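Local coordinates for diaminopimelate decarboxylase (PDB 1TWI), which catalyses the pyridoxal-phosphate-dependent decarboxylation of meso-diaminopimelate to L-lysine, the last step of lysine biosynthesis by the diaminopimelate route, and works as a homodimer, at residues N203-H208 with E241-N246; I188-I193 with M229-E234. All blocks are in the same frame, centred on the assembly; numbering follows the deposited sequence.

Contact 1 (N203-H208 with E241-N246); sequences NVVGVH and EIEDVN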
# COMPACT_ATOMS: atom_id res chain seq x y z
N ASN A 203 -30.90 -7.55 -18.93
CA ASN A 203 -31.22 -6.66 -20.00
C ASN A 203 -29.89 -6.08 -20.50
O ASN A 203 -29.22 -5.34 -19.75
CB ASN A 203 -32.12 -5.55 -19.43
CG ASN A 203 -32.37 -4.44 -20.41
OD1 ASN A 203 -32.10 -3.26 -20.10
ND2 ASN A 203 -32.89 -4.76 -21.56
N VAL A 204 -29.54 -6.43 -21.74
CA VAL A 204 -28.29 -6.00 -22.41
C VAL A 204 -28.37 -4.53 -22.75
O VAL A 204 -29.21 -4.15 -23.58
CB VAL A 204 -28.06 -6.81 -23.73
CG1 VAL A 204 -26.77 -6.31 -24.44
CG2 VAL A 204 -27.88 -8.31 -23.40
N VAL A 205 -27.51 -3.70 -22.16
CA VAL A 205 -27.55 -2.25 -22.42
C VAL A 205 -26.23 -1.60 -22.96
O VAL A 205 -26.22 -0.42 -23.28
CB VAL A 205 -27.91 -1.39 -21.15
CG1 VAL A 205 -29.34 -1.67 -20.66
CG2 VAL A 205 -26.87 -1.62 -20.05
N GLY A 206 -25.12 -2.32 -23.04
CA GLY A 206 -23.93 -1.66 -23.57
C GLY A 206 -22.67 -2.48 -23.58
O GLY A 206 -22.67 -3.68 -23.20
N VAL A 207 -21.58 -1.86 -24.03
CA VAL A 207 -20.26 -2.50 -24.02
C VAL A 207 -19.34 -1.46 -23.30
O VAL A 207 -19.60 -0.26 -23.35
CB VAL A 207 -19.73 -2.79 -25.46
CG1 VAL A 207 -20.59 -3.91 -26.15
CG2 VAL A 207 -19.80 -1.51 -26.27
N HIS A 208 -18.31 -1.94 -22.65
CA HIS A 208 -17.38 -1.12 -21.87
C HIS A 208 -15.96 -1.58 -22.21
O HIS A 208 -15.73 -2.75 -22.62
CB HIS A 208 -17.65 -1.37 -20.37
CG HIS A 208 -16.57 -0.90 -19.45
ND1 HIS A 208 -15.58 -1.73 -18.99
CD2 HIS A 208 -16.33 0.31 -18.90
CE1 HIS A 208 -14.78 -1.05 -18.17
NE2 HIS A 208 -15.22 0.20 -18.10
N GLU A 241 -28.40 -4.65 -30.86
CA GLU A 241 -28.22 -3.20 -30.71
C GLU A 241 -27.66 -2.85 -29.34
O GLU A 241 -28.01 -3.45 -28.32
CB GLU A 241 -29.53 -2.43 -30.89
CG GLU A 241 -30.05 -2.43 -32.32
CD GLU A 241 -31.09 -1.31 -32.52
OE1 GLU A 241 -32.02 -1.20 -31.66
OE2 GLU A 241 -30.95 -0.53 -33.51
N ILE A 242 -26.79 -1.85 -29.35
CA ILE A 242 -26.11 -1.36 -28.14
C ILE A 242 -26.55 0.06 -27.72
O ILE A 242 -26.35 1.01 -28.45
CB ILE A 242 -24.58 -1.42 -28.42
CG1 ILE A 242 -24.15 -2.88 -28.57
CG2 ILE A 242 -23.77 -0.75 -27.25
CD1 ILE A 242 -24.41 -3.68 -27.21
N GLU A 243 -27.10 0.22 -26.51
CA GLU A 243 -27.56 1.54 -26.05
C GLU A 243 -26.48 2.47 -25.52
O GLU A 243 -26.57 3.71 -25.69
CB GLU A 243 -28.64 1.35 -24.96
CG GLU A 243 -29.89 0.67 -25.54
CD GLU A 243 -30.86 0.15 -24.51
OE1 GLU A 243 -30.89 0.70 -23.37
OE2 GLU A 243 -31.62 -0.82 -24.84
N ASP A 244 -25.46 1.87 -24.90
CA ASP A 244 -24.37 2.60 -24.25
C ASP A 244 -23.01 2.09 -24.67
O ASP A 244 -22.80 0.89 -24.71
CB ASP A 244 -24.31 2.35 -22.71
CG ASP A 244 -25.50 2.90 -21.92
OD1 ASP A 244 -26.23 3.76 -22.44
OD2 ASP A 244 -25.68 2.47 -20.73
N VAL A 245 -22.09 3.01 -24.95
CA VAL A 245 -20.69 2.65 -25.19
C VAL A 245 -19.93 3.41 -24.09
O VAL A 245 -20.02 4.63 -23.95
CB VAL A 245 -20.20 3.07 -26.59
CG1 VAL A 245 -18.67 2.96 -26.64
CG2 VAL A 245 -20.81 2.09 -27.63
N ASN A 246 -19.20 2.66 -23.26
CA ASN A 246 -18.47 3.27 -22.14
C ASN A 246 -17.01 3.00 -22.46
O ASN A 246 -16.60 1.84 -22.57
CB ASN A 246 -18.93 2.56 -20.84
CG ASN A 246 -18.18 3.03 -19.58
OD1 ASN A 246 -17.07 3.59 -19.65
ND2 ASN A 246 -18.79 2.76 -18.41
O HOH W 1 -28.12 -2.52 -25.75
O HOH W 2 -32.02 -3.42 -24.04
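His208 and Asn246, paired at the C-terminal ends of two parallel strands, lie side by side and point the same way, yet their flat groups stand almost perpendicular, the ring and amide planes 89° apart. The ring presents its edge: CD2 comes 3.4 Å from CG of Asn246, and Asn246 CB lies in the ring plane. In both residues CG stands anti to the backbone N (chi1 164° for His208, 176° for Asn246), and both side chains reach Glu290, a cofactor-binding residue: His208 NE2 bonds to its OE1 and Asn246 ND2 to its OE2, while Asn246 OD1 takes the backbone N-H of Gly248. One residue back along strand 203-208, Asn246 N donates to Val207 O over 2.9 Å, and Val207 N to Asp244 O, the ladder of a parallel pair. The next link, from Asp244 N to Val205 O, is bent and weak. On the other face of the sheet Val207 lies alongside Val245, CG2 against CG2 at 4.0 Å, and the side chains of Val207 and Ile242 cross at about a right angle, CG1 meeting CD1 at 4.0 Å. Ile242 also lays CG2 against the CA of Gly206, 3.8 Å away. Where the backbones part, one water donates to Val204 O and Glu241 O and accepts from Glu243 N. Asp244 turns its carboxylate to Arg129 in a salt bridge. Joined through helix 219-237, the strands form a beta-alpha-beta unit of the TIM barrel, whose active site lies at the C-terminal strand ends; there His208 meets the pyridoxal phosphate, with Asn246 beside it.

Contact 2 (I188-I193 with M229-E234); sequences IAMKAI and MDFVVE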
# COMPACT_ATOMS: atom_id res chain seq x y z
N ILE A 188 -15.23 -14.83 -27.30
CA ILE A 188 -15.81 -14.87 -25.96
C ILE A 188 -16.81 -13.75 -25.71
O ILE A 188 -17.89 -13.97 -25.18
CB ILE A 188 -14.69 -14.84 -24.90
CG1 ILE A 188 -13.90 -16.14 -25.01
CG2 ILE A 188 -15.28 -14.67 -23.44
CD1 ILE A 188 -12.73 -16.20 -24.03
N ALA A 189 -16.46 -12.54 -26.10
CA ALA A 189 -17.39 -11.45 -25.85
C ALA A 189 -18.74 -11.67 -26.60
O ALA A 189 -19.83 -11.43 -26.05
CB ALA A 189 -16.71 -10.05 -26.22
N MET A 190 -18.68 -12.12 -27.85
CA MET A 190 -19.93 -12.36 -28.58
C MET A 190 -20.72 -13.51 -27.91
O MET A 190 -21.95 -13.47 -27.80
CB MET A 190 -19.64 -12.72 -30.05
CG MET A 190 -20.90 -13.07 -30.89
SD MET A 190 -21.95 -11.65 -31.16
CE MET A 190 -20.94 -10.59 -32.42
N LYS A 191 -20.01 -14.56 -27.48
CA LYS A 191 -20.69 -15.69 -26.81
C LYS A 191 -21.42 -15.20 -25.53
O LYS A 191 -22.59 -15.54 -25.29
CB LYS A 191 -19.67 -16.76 -26.45
CG LYS A 191 -20.20 -18.00 -25.71
CD LYS A 191 -18.97 -18.90 -25.46
CE LYS A 191 -19.07 -19.63 -24.12
NZ LYS A 191 -19.86 -20.88 -24.16
N ALA A 192 -20.75 -14.35 -24.74
CA ALA A 192 -21.36 -13.85 -23.51
C ALA A 192 -22.61 -13.03 -23.79
O ALA A 192 -23.65 -13.17 -23.13
CB ALA A 192 -20.33 -13.00 -22.69
N ILE A 193 -22.53 -12.13 -24.77
CA ILE A 193 -23.68 -11.31 -25.05
C ILE A 193 -24.83 -12.14 -25.64
O ILE A 193 -26.01 -11.87 -25.34
CB ILE A 193 -23.29 -10.13 -26.02
CG1 ILE A 193 -22.34 -9.18 -25.28
CG2 ILE A 193 -24.55 -9.42 -26.57
CD1 ILE A 193 -21.72 -8.17 -26.16
N MET A 229 -15.92 0.22 -31.47
CA MET A 229 -16.98 0.45 -32.42
C MET A 229 -17.05 -0.67 -33.48
O MET A 229 -18.16 -1.03 -33.95
CB MET A 229 -16.83 1.86 -33.07
CG MET A 229 -17.13 3.04 -32.09
SD MET A 229 -18.77 2.93 -31.27
CE MET A 229 -19.89 3.53 -32.58
N ASP A 230 -15.89 -1.19 -33.90
CA ASP A 230 -15.90 -2.29 -34.86
C ASP A 230 -16.71 -3.44 -34.24
O ASP A 230 -17.43 -4.17 -34.93
CB ASP A 230 -14.50 -2.83 -35.13
CG ASP A 230 -13.65 -1.91 -36.05
OD1 ASP A 230 -14.18 -0.96 -36.64
OD2 ASP A 230 -12.46 -2.20 -36.16
N PHE A 231 -16.57 -3.64 -32.93
CA PHE A 231 -17.31 -4.74 -32.29
C PHE A 231 -18.82 -4.40 -32.24
O PHE A 231 -19.68 -5.30 -32.35
CB PHE A 231 -16.74 -5.07 -30.89
CG PHE A 231 -17.40 -6.27 -30.23
CD1 PHE A 231 -17.24 -7.53 -30.79
CD2 PHE A 231 -18.21 -6.11 -29.10
CE1 PHE A 231 -17.90 -8.68 -30.23
CE2 PHE A 231 -18.89 -7.25 -28.52
CZ PHE A 231 -18.70 -8.53 -29.11
N VAL A 232 -19.16 -3.13 -32.06
CA VAL A 232 -20.58 -2.74 -32.05
C VAL A 232 -21.15 -3.05 -33.44
O VAL A 232 -22.32 -3.49 -33.58
CB VAL A 232 -20.75 -1.22 -31.64
CG1 VAL A 232 -22.20 -0.82 -31.69
CG2 VAL A 232 -20.30 -1.03 -30.12
N VAL A 233 -20.35 -2.85 -34.48
CA VAL A 233 -20.81 -3.18 -35.85
C VAL A 233 -21.01 -4.70 -35.93
O VAL A 233 -22.04 -5.18 -36.42
CB VAL A 233 -19.80 -2.73 -36.96
CG1 VAL A 233 -20.24 -3.28 -38.34
CG2 VAL A 233 -19.73 -1.20 -37.02
N GLU A 234 -20.02 -5.47 -35.48
CA GLU A 234 -20.16 -6.94 -35.47
C GLU A 234 -21.45 -7.39 -34.73
O GLU A 234 -22.16 -8.31 -35.20
CB GLU A 234 -18.93 -7.59 -34.83
CG GLU A 234 -18.92 -9.14 -34.88
CD GLU A 234 -17.67 -9.77 -34.22
OE1 GLU A 234 -17.64 -11.03 -34.07
OE2 GLU A 234 -16.72 -9.04 -33.84
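Phe231 reaches across from helix 229-234 to the flank of helix 188-193, and together with Met190 it makes up most of the contact. The CB starts out toward the partner helix, and CG stands anti to the backbone N (chi1 -175°). On one side of the ring CE1 has the methyl of Met190 as neighbour, CE at 4.2 Å. At the tip, CZ touches two residues of successive positions: the CB of Ala189, which approaches obliquely at 3.8 Å, and the backbone N of Met190, which lies near the ring plane. On the remaining side CE2 meets CD1 of Ile193 at 3.8 Å, the two side chains tip to tip with the methyl in the plane of the ring. Met190 is bent at chi2 and chi3, and its CE also lies 3.5 Å from CG of the extended Glu234. No hydrogen bond passes between the two segments, whose axes stay 11.6 Å apart at an angle of 49°, a separation spanned mainly by side chains. Toward the sheet, Phe231 and Ala189 both touch Ile159 of strand 153-160. Such packing joins neighbouring helices of the outer layer of an alpha/beta barrel, away from the active site.

Overall arrangement
Contacts 1 and 2 have centres about 10 Å apart and show the layered build of a TIM barrel, contact 1 in its parallel sheet and contact 2 between helices outside it. Their segments alternate along the chain: 188-193, 203-208, 229-234, then 241-246. Helix 188-198 leads into strand 202-208, and helix 219-237 carries the chain from that strand to strand 244-246. Val232 is one point where the layers meet: its CG2 packs on CG2 of Val207 at 3.9 Å, with Val245 and Ile242 also touching it. The two contacts thus belong to one side of the pyridoxal-binding domain, from an outer helix pair to the strand ends beside the cofactor.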